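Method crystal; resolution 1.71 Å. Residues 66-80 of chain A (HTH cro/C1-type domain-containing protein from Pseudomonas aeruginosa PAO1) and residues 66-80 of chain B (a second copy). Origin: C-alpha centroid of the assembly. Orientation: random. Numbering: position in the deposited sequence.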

# COMPACT_ATOMS: atom_id res chain seq x y z
N SER A 66 -1.31 2.62 -14.23
CA SER A 66 -0.85 1.43 -13.54
C SER A 66 -1.72 1.19 -12.31
O SER A 66 -2.37 2.10 -11.79
N ALA A 67 -1.74 -0.06 -11.85
CA ALA A 67 -2.41 -0.34 -10.59
C ALA A 67 -1.63 0.27 -9.43
O ALA A 67 -2.23 0.70 -8.44
N GLN A 68 -0.31 0.35 -9.56
CA GLN A 68 0.52 0.93 -8.51
C GLN A 68 0.22 2.40 -8.28
O GLN A 68 0.40 2.89 -7.16
N PHE A 69 -0.19 3.12 -9.32
CA PHE A 69 -0.60 4.52 -9.15
C PHE A 69 -1.60 4.64 -8.01
O PHE A 69 -1.44 5.47 -7.10
N TRP A 70 -2.63 3.79 -8.03
CA TRP A 70 -3.66 3.84 -6.99
C TRP A 70 -3.14 3.31 -5.67
O TRP A 70 -3.49 3.84 -4.61
N MET A 71 -2.33 2.25 -5.69
CA MET A 71 -1.82 1.72 -4.44
C MET A 71 -0.85 2.69 -3.80
O MET A 71 -0.74 2.73 -2.57
N ASN A 72 -0.13 3.47 -4.61
CA ASN A 72 0.78 4.47 -4.05
C ASN A 72 0.00 5.59 -3.38
O ASN A 72 0.41 6.09 -2.32
N LEU A 73 -1.14 6.00 -3.96
CA LEU A 73 -1.98 6.98 -3.28
C LEU A 73 -2.51 6.42 -1.98
O LEU A 73 -2.57 7.12 -0.96
N GLN A 74 -2.90 5.15 -1.99
CA GLN A 74 -3.41 4.52 -0.78
C GLN A 74 -2.34 4.43 0.29
O GLN A 74 -2.60 4.72 1.47
N SER A 75 -1.13 4.02 -0.09
CA SER A 75 -0.07 3.90 0.91
C SER A 75 0.26 5.26 1.51
O SER A 75 0.51 5.36 2.72
N GLU A 76 0.28 6.31 0.69
CA GLU A 76 0.53 7.63 1.26
C GLU A 76 -0.52 7.98 2.31
O GLU A 76 -0.18 8.46 3.40
N TYR A 77 -1.80 7.72 2.01
CA TYR A 77 -2.87 8.01 2.95
C TYR A 77 -2.72 7.19 4.23
O TYR A 77 -2.83 7.72 5.34
N SER A 78 -2.48 5.89 4.08
CA SER A 78 -2.33 5.04 5.26
C SER A 78 -1.12 5.45 6.09
O SER A 78 -1.16 5.42 7.32
N LEU A 79 -0.03 5.82 5.42
CA LEU A 79 1.15 6.26 6.17
C LEU A 79 0.87 7.57 6.89
O LEU A 79 1.31 7.75 8.04
N ALA A 80 0.15 8.49 6.25
CA ALA A 80 -0.11 9.78 6.89
C ALA A 80 -0.95 9.60 8.15
O ALA A 80 -0.65 10.17 9.21
N SER B 66 12.91 5.55 3.67
CA SER B 66 11.58 6.10 3.79
C SER B 66 10.62 5.00 4.22
O SER B 66 10.90 3.81 4.07
N ALA B 67 9.47 5.39 4.80
CA ALA B 67 8.43 4.39 5.02
C ALA B 67 7.83 3.91 3.70
O ALA B 67 7.46 2.74 3.57
N GLN B 68 7.74 4.80 2.71
CA GLN B 68 7.17 4.41 1.43
C GLN B 68 8.00 3.32 0.75
O GLN B 68 7.45 2.54 -0.03
N PHE B 69 9.30 3.23 1.03
CA PHE B 69 10.08 2.14 0.45
C PHE B 69 9.45 0.79 0.80
O PHE B 69 9.28 -0.07 -0.07
N TRP B 70 9.07 0.62 2.06
CA TRP B 70 8.48 -0.63 2.52
C TRP B 70 7.05 -0.78 2.03
O TRP B 70 6.64 -1.88 1.64
N MET B 71 6.29 0.31 2.03
CA MET B 71 4.92 0.22 1.56
C MET B 71 4.86 -0.05 0.07
O MET B 71 3.94 -0.73 -0.40
N ASN B 72 5.84 0.47 -0.69
CA ASN B 72 5.87 0.21 -2.12
C ASN B 72 6.19 -1.26 -2.41
O ASN B 72 5.64 -1.85 -3.35
N LEU B 73 7.07 -1.87 -1.62
CA LEU B 73 7.31 -3.31 -1.78
C LEU B 73 6.05 -4.10 -1.43
O LEU B 73 5.72 -5.08 -2.10
N GLN B 74 5.35 -3.68 -0.37
CA GLN B 74 4.13 -4.38 0.02
C GLN B 74 3.06 -4.29 -1.06
O GLN B 74 2.40 -5.28 -1.38
N SER B 75 2.85 -3.10 -1.62
CA SER B 75 1.81 -2.97 -2.65
C SER B 75 2.16 -3.76 -3.90
O SER B 75 1.27 -4.32 -4.55
N GLU B 76 3.44 -3.80 -4.29
CA GLU B 76 3.83 -4.64 -5.42
C GLU B 76 3.48 -6.09 -5.15
O GLU B 76 2.95 -6.78 -6.02
N TYR B 77 3.73 -6.57 -3.93
CA TYR B 77 3.41 -7.96 -3.60
C TYR B 77 1.90 -8.18 -3.61
O TYR B 77 1.40 -9.17 -4.16
N SER B 78 1.15 -7.26 -2.98
CA SER B 78 -0.31 -7.37 -2.97
C SER B 78 -0.88 -7.33 -4.37
O SER B 78 -1.81 -8.07 -4.70
N LEU B 79 -0.34 -6.45 -5.22
CA LEU B 79 -0.81 -6.42 -6.61
C LEU B 79 -0.48 -7.72 -7.32
O LEU B 79 -1.32 -8.25 -8.07
N ALA B 80 0.76 -8.19 -7.16
CA ALA B 80 1.18 -9.40 -7.88
C ALA B 80 0.31 -10.60 -7.50
O ALA B 80 -0.09 -11.38 -8.38

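The two copies of this helix pack against each other at a steep angle, their N-to-C directions 136° apart and their axes 9.9 Å apart at closest approach. The register is that of a near-symmetric pair: N72(A) lies across from N72(B), M71 of each chain faces S75 of the other, and A67 faces L79. Together the two stretches bury 676 Å², and most of that area belongs to L79, Q68 and M71.

L79 covers the most surface in chain A and in chain B alike. Its CA-to-CB bond points toward the partner helix, and its branched end reaches the first turn of that helix, where A67 presents no more than a methyl group. The two copies differ in rotamer. L79(A) is m at chi1 and t at chi2, with CD2 3.8 Å from A67(B) CB and CD1 3.7 Å from M71(B) CG. L79(B) is m at both angles and comes closer to its neighbours, at distances short for carbon-carbon contacts: its CD1 lies 3.2 Å from A67(A) CB and its CD2 3.1 Å from M71(A) CG.

Q68 leaves its helix sideways, yet its m, m side chain brings the amide over to the other chain, where it sits as a knob among N72, S75, E76 and L79. A glutamine suits this place because its aliphatic part can lie beside a leucine, as L79(A) CD1 does at 3.6 Å from Q68(B) CG, while its amide can both donate and accept. Q68(A) NE2 donates to E76(B) OE2 at 2.8 Å, and Q68(B) NE2 donates to E76(A) OE2 at 3.0 Å. These bonds hold the carboxylates of E76(A) and E76(B), residues whose CA-to-CB bonds also point sideways and whose t, p side chains bring their ends nearer the partner. The amide oxygens approach the serines: Q68(A) OE1 is 2.8 Å from S75(B) OG, and Q68(B) OE1 is 2.8 Å from S75(A) OG. Each serine hydroxyl also lies near the backbone oxygen of N72 in its own helix, so the destination of its proton remains open.

M71, m at all three chi angles in both chains, points toward the partner and supplies a flexible apolar chain beside L79. Its base meets a small residue: M71(A) CB is 3.7 Å from S75(B) CB, and S75(A) CB is 3.8 Å from M71(B) CB. Serine suits this position because its short side chain accompanies a close backbone approach: M71(A) CA is 6.2 Å from S75(B) CA, and S75(A) CA is 6.2 Å from M71(B) CA. Its p rotamer leaves the hydroxyl available to polar partners.

Between the helices, water 1 joins the two serines, donating to S75(A) OG and to S75(B) OG, each at 3.0 Å. The paired N72 side chains approach one another nearby, their CA-to-CB bonds sideways but their ends nearer the partner. By contrast, L73 and Y77 point away in both copies and take no part in the contact.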

# COMPACT_ATOMS: atom_id res chain seq x y z
CB SER A 66 0.61 1.57 -13.13
OG SER A 66 0.72 2.49 -12.05
CB ALA A 67 -2.57 -1.84 -10.39
CB GLN A 68 2.00 0.74 -8.85
CG GLN A 68 2.50 -0.65 -8.55
CD GLN A 68 2.91 -0.85 -7.09
OE1 GLN A 68 2.41 -0.18 -6.18
NE2 GLN A 68 3.84 -1.76 -6.88
CB PHE A 69 -1.19 5.06 -10.45
CG PHE A 69 -1.85 6.42 -10.31
CD1 PHE A 69 -1.08 7.59 -10.31
CD2 PHE A 69 -3.23 6.53 -10.20
CE1 PHE A 69 -1.70 8.84 -10.19
CE2 PHE A 69 -3.85 7.77 -10.08
CZ PHE A 69 -3.08 8.93 -10.08
CB TRP A 70 -4.88 3.04 -7.44
CG TRP A 70 -5.47 3.66 -8.64
CD1 TRP A 70 -5.28 3.28 -9.93
CD2 TRP A 70 -6.29 4.83 -8.68
NE1 TRP A 70 -5.96 4.12 -10.78
CE2 TRP A 70 -6.59 5.08 -10.04
CE3 TRP A 70 -6.82 5.67 -7.70
CZ2 TRP A 70 -7.39 6.15 -10.44
CZ3 TRP A 70 -7.62 6.73 -8.10
CH2 TRP A 70 -7.90 6.95 -9.46
CB MET A 71 -1.14 0.37 -4.64
CG MET A 71 -2.12 -0.72 -5.05
SD MET A 71 -3.43 -1.08 -3.87
CE MET A 71 -2.52 -2.07 -2.69
CB ASN A 72 1.69 5.03 -5.15
CG ASN A 72 2.74 4.04 -5.64
OD1 ASN A 72 3.03 3.03 -4.97
ND2 ASN A 72 3.33 4.32 -6.80
CB LEU A 73 -3.14 7.40 -4.18
CG LEU A 73 -2.78 8.12 -5.48
CD1 LEU A 73 -4.03 8.36 -6.31
CD2 LEU A 73 -2.06 9.42 -5.17
CB GLN A 74 -3.95 3.12 -1.11
CG GLN A 74 -4.46 2.37 0.12
CD GLN A 74 -5.64 3.05 0.75
OE1 GLN A 74 -6.53 3.55 0.06
NE2 GLN A 74 -5.66 3.09 2.09
CB SER A 75 1.17 3.27 0.30
OG SER A 75 1.72 4.09 -0.70
CB GLU A 76 0.59 8.71 0.17
CG GLU A 76 0.79 10.15 0.74
CD GLU A 76 2.22 10.46 1.16
OE1 GLU A 76 2.45 11.60 1.65
OE2 GLU A 76 3.12 9.61 1.01
CB TYR A 77 -4.24 7.73 2.30
CG TYR A 77 -5.39 7.80 3.29
CD1 TYR A 77 -5.97 9.02 3.64
CD2 TYR A 77 -5.89 6.64 3.88
CE1 TYR A 77 -7.03 9.08 4.55
CE2 TYR A 77 -6.94 6.69 4.78
CZ TYR A 77 -7.51 7.90 5.12
OH TYR A 77 -8.55 7.92 6.01
CB SER A 78 -2.22 3.57 4.85
OG SER A 78 -3.42 3.14 4.26
CB LEU A 79 2.34 6.43 5.24
CG LEU A 79 3.02 5.12 4.84
CD1 LEU A 79 4.09 5.38 3.78
CD2 LEU A 79 3.62 4.42 6.07
CB ALA A 80 -0.80 10.72 5.91
CB SER B 66 11.12 6.73 2.47
OG SER B 66 10.90 5.72 1.49
CB ALA B 67 7.34 4.94 5.93
CB GLN B 68 7.01 5.62 0.50
CG GLN B 68 5.78 6.50 0.80
CD GLN B 68 4.45 5.93 0.28
OE1 GLN B 68 4.32 4.73 0.01
NE2 GLN B 68 3.45 6.80 0.14
CB PHE B 69 11.53 2.21 0.95
CG PHE B 69 12.37 1.00 0.61
CD1 PHE B 69 12.98 0.87 -0.63
CD2 PHE B 69 12.58 -0.00 1.56
CE1 PHE B 69 13.76 -0.25 -0.94
CE2 PHE B 69 13.37 -1.12 1.27
CZ PHE B 69 13.96 -1.25 0.01
CB TRP B 70 8.57 -0.70 4.04
CG TRP B 70 10.00 -0.68 4.48
CD1 TRP B 70 10.72 0.37 5.00
CD2 TRP B 70 10.91 -1.77 4.37
NE1 TRP B 70 12.01 -0.01 5.23
CE2 TRP B 70 12.16 -1.33 4.86
CE3 TRP B 70 10.79 -3.09 3.93
CZ2 TRP B 70 13.27 -2.16 4.92
CZ3 TRP B 70 11.89 -3.91 3.97
CH2 TRP B 70 13.12 -3.45 4.46
CB MET B 71 4.15 1.50 1.90
CG MET B 71 4.03 1.74 3.38
SD MET B 71 2.97 0.51 4.16
CE MET B 71 1.37 1.17 3.71
CB ASN B 72 6.89 1.12 -2.81
CG ASN B 72 6.45 2.58 -2.90
OD1 ASN B 72 5.27 2.92 -2.71
ND2 ASN B 72 7.40 3.46 -3.21
CB LEU B 73 8.47 -3.77 -0.90
CG LEU B 73 9.88 -3.26 -1.23
CD1 LEU B 73 10.86 -3.78 -0.19
CD2 LEU B 73 10.25 -3.72 -2.63
CB GLN B 74 3.59 -3.84 1.34
CG GLN B 74 2.31 -4.53 1.80
CD GLN B 74 2.50 -6.02 2.01
OE1 GLN B 74 3.43 -6.44 2.67
NE2 GLN B 74 1.63 -6.83 1.40
CB SER B 75 1.57 -1.50 -2.98
OG SER B 75 2.72 -0.91 -3.54
CB GLU B 76 5.32 -4.49 -5.73
CG GLU B 76 5.85 -5.43 -6.83
CD GLU B 76 5.50 -4.97 -8.24
OE1 GLU B 76 5.74 -5.74 -9.21
OE2 GLU B 76 4.98 -3.84 -8.40
CB TYR B 77 3.99 -8.35 -2.24
CG TYR B 77 3.57 -9.75 -1.83
CD1 TYR B 77 4.26 -10.86 -2.29
CD2 TYR B 77 2.48 -9.95 -0.99
CE1 TYR B 77 3.89 -12.14 -1.92
CE2 TYR B 77 2.09 -11.22 -0.60
CZ TYR B 77 2.80 -12.31 -1.08
OH TYR B 77 2.42 -13.59 -0.71
CB SER B 78 -0.92 -6.25 -2.13
OG SER B 78 -0.58 -6.39 -0.76
CB LEU B 79 -0.19 -5.27 -7.42
CG LEU B 79 -0.76 -3.83 -7.52
CD1 LEU B 79 -2.29 -3.79 -7.87
CD2 LEU B 79 -0.31 -2.80 -6.49
CB ALA B 80 2.65 -9.71 -7.60
O HOH W 1 2.64 1.82 -2.37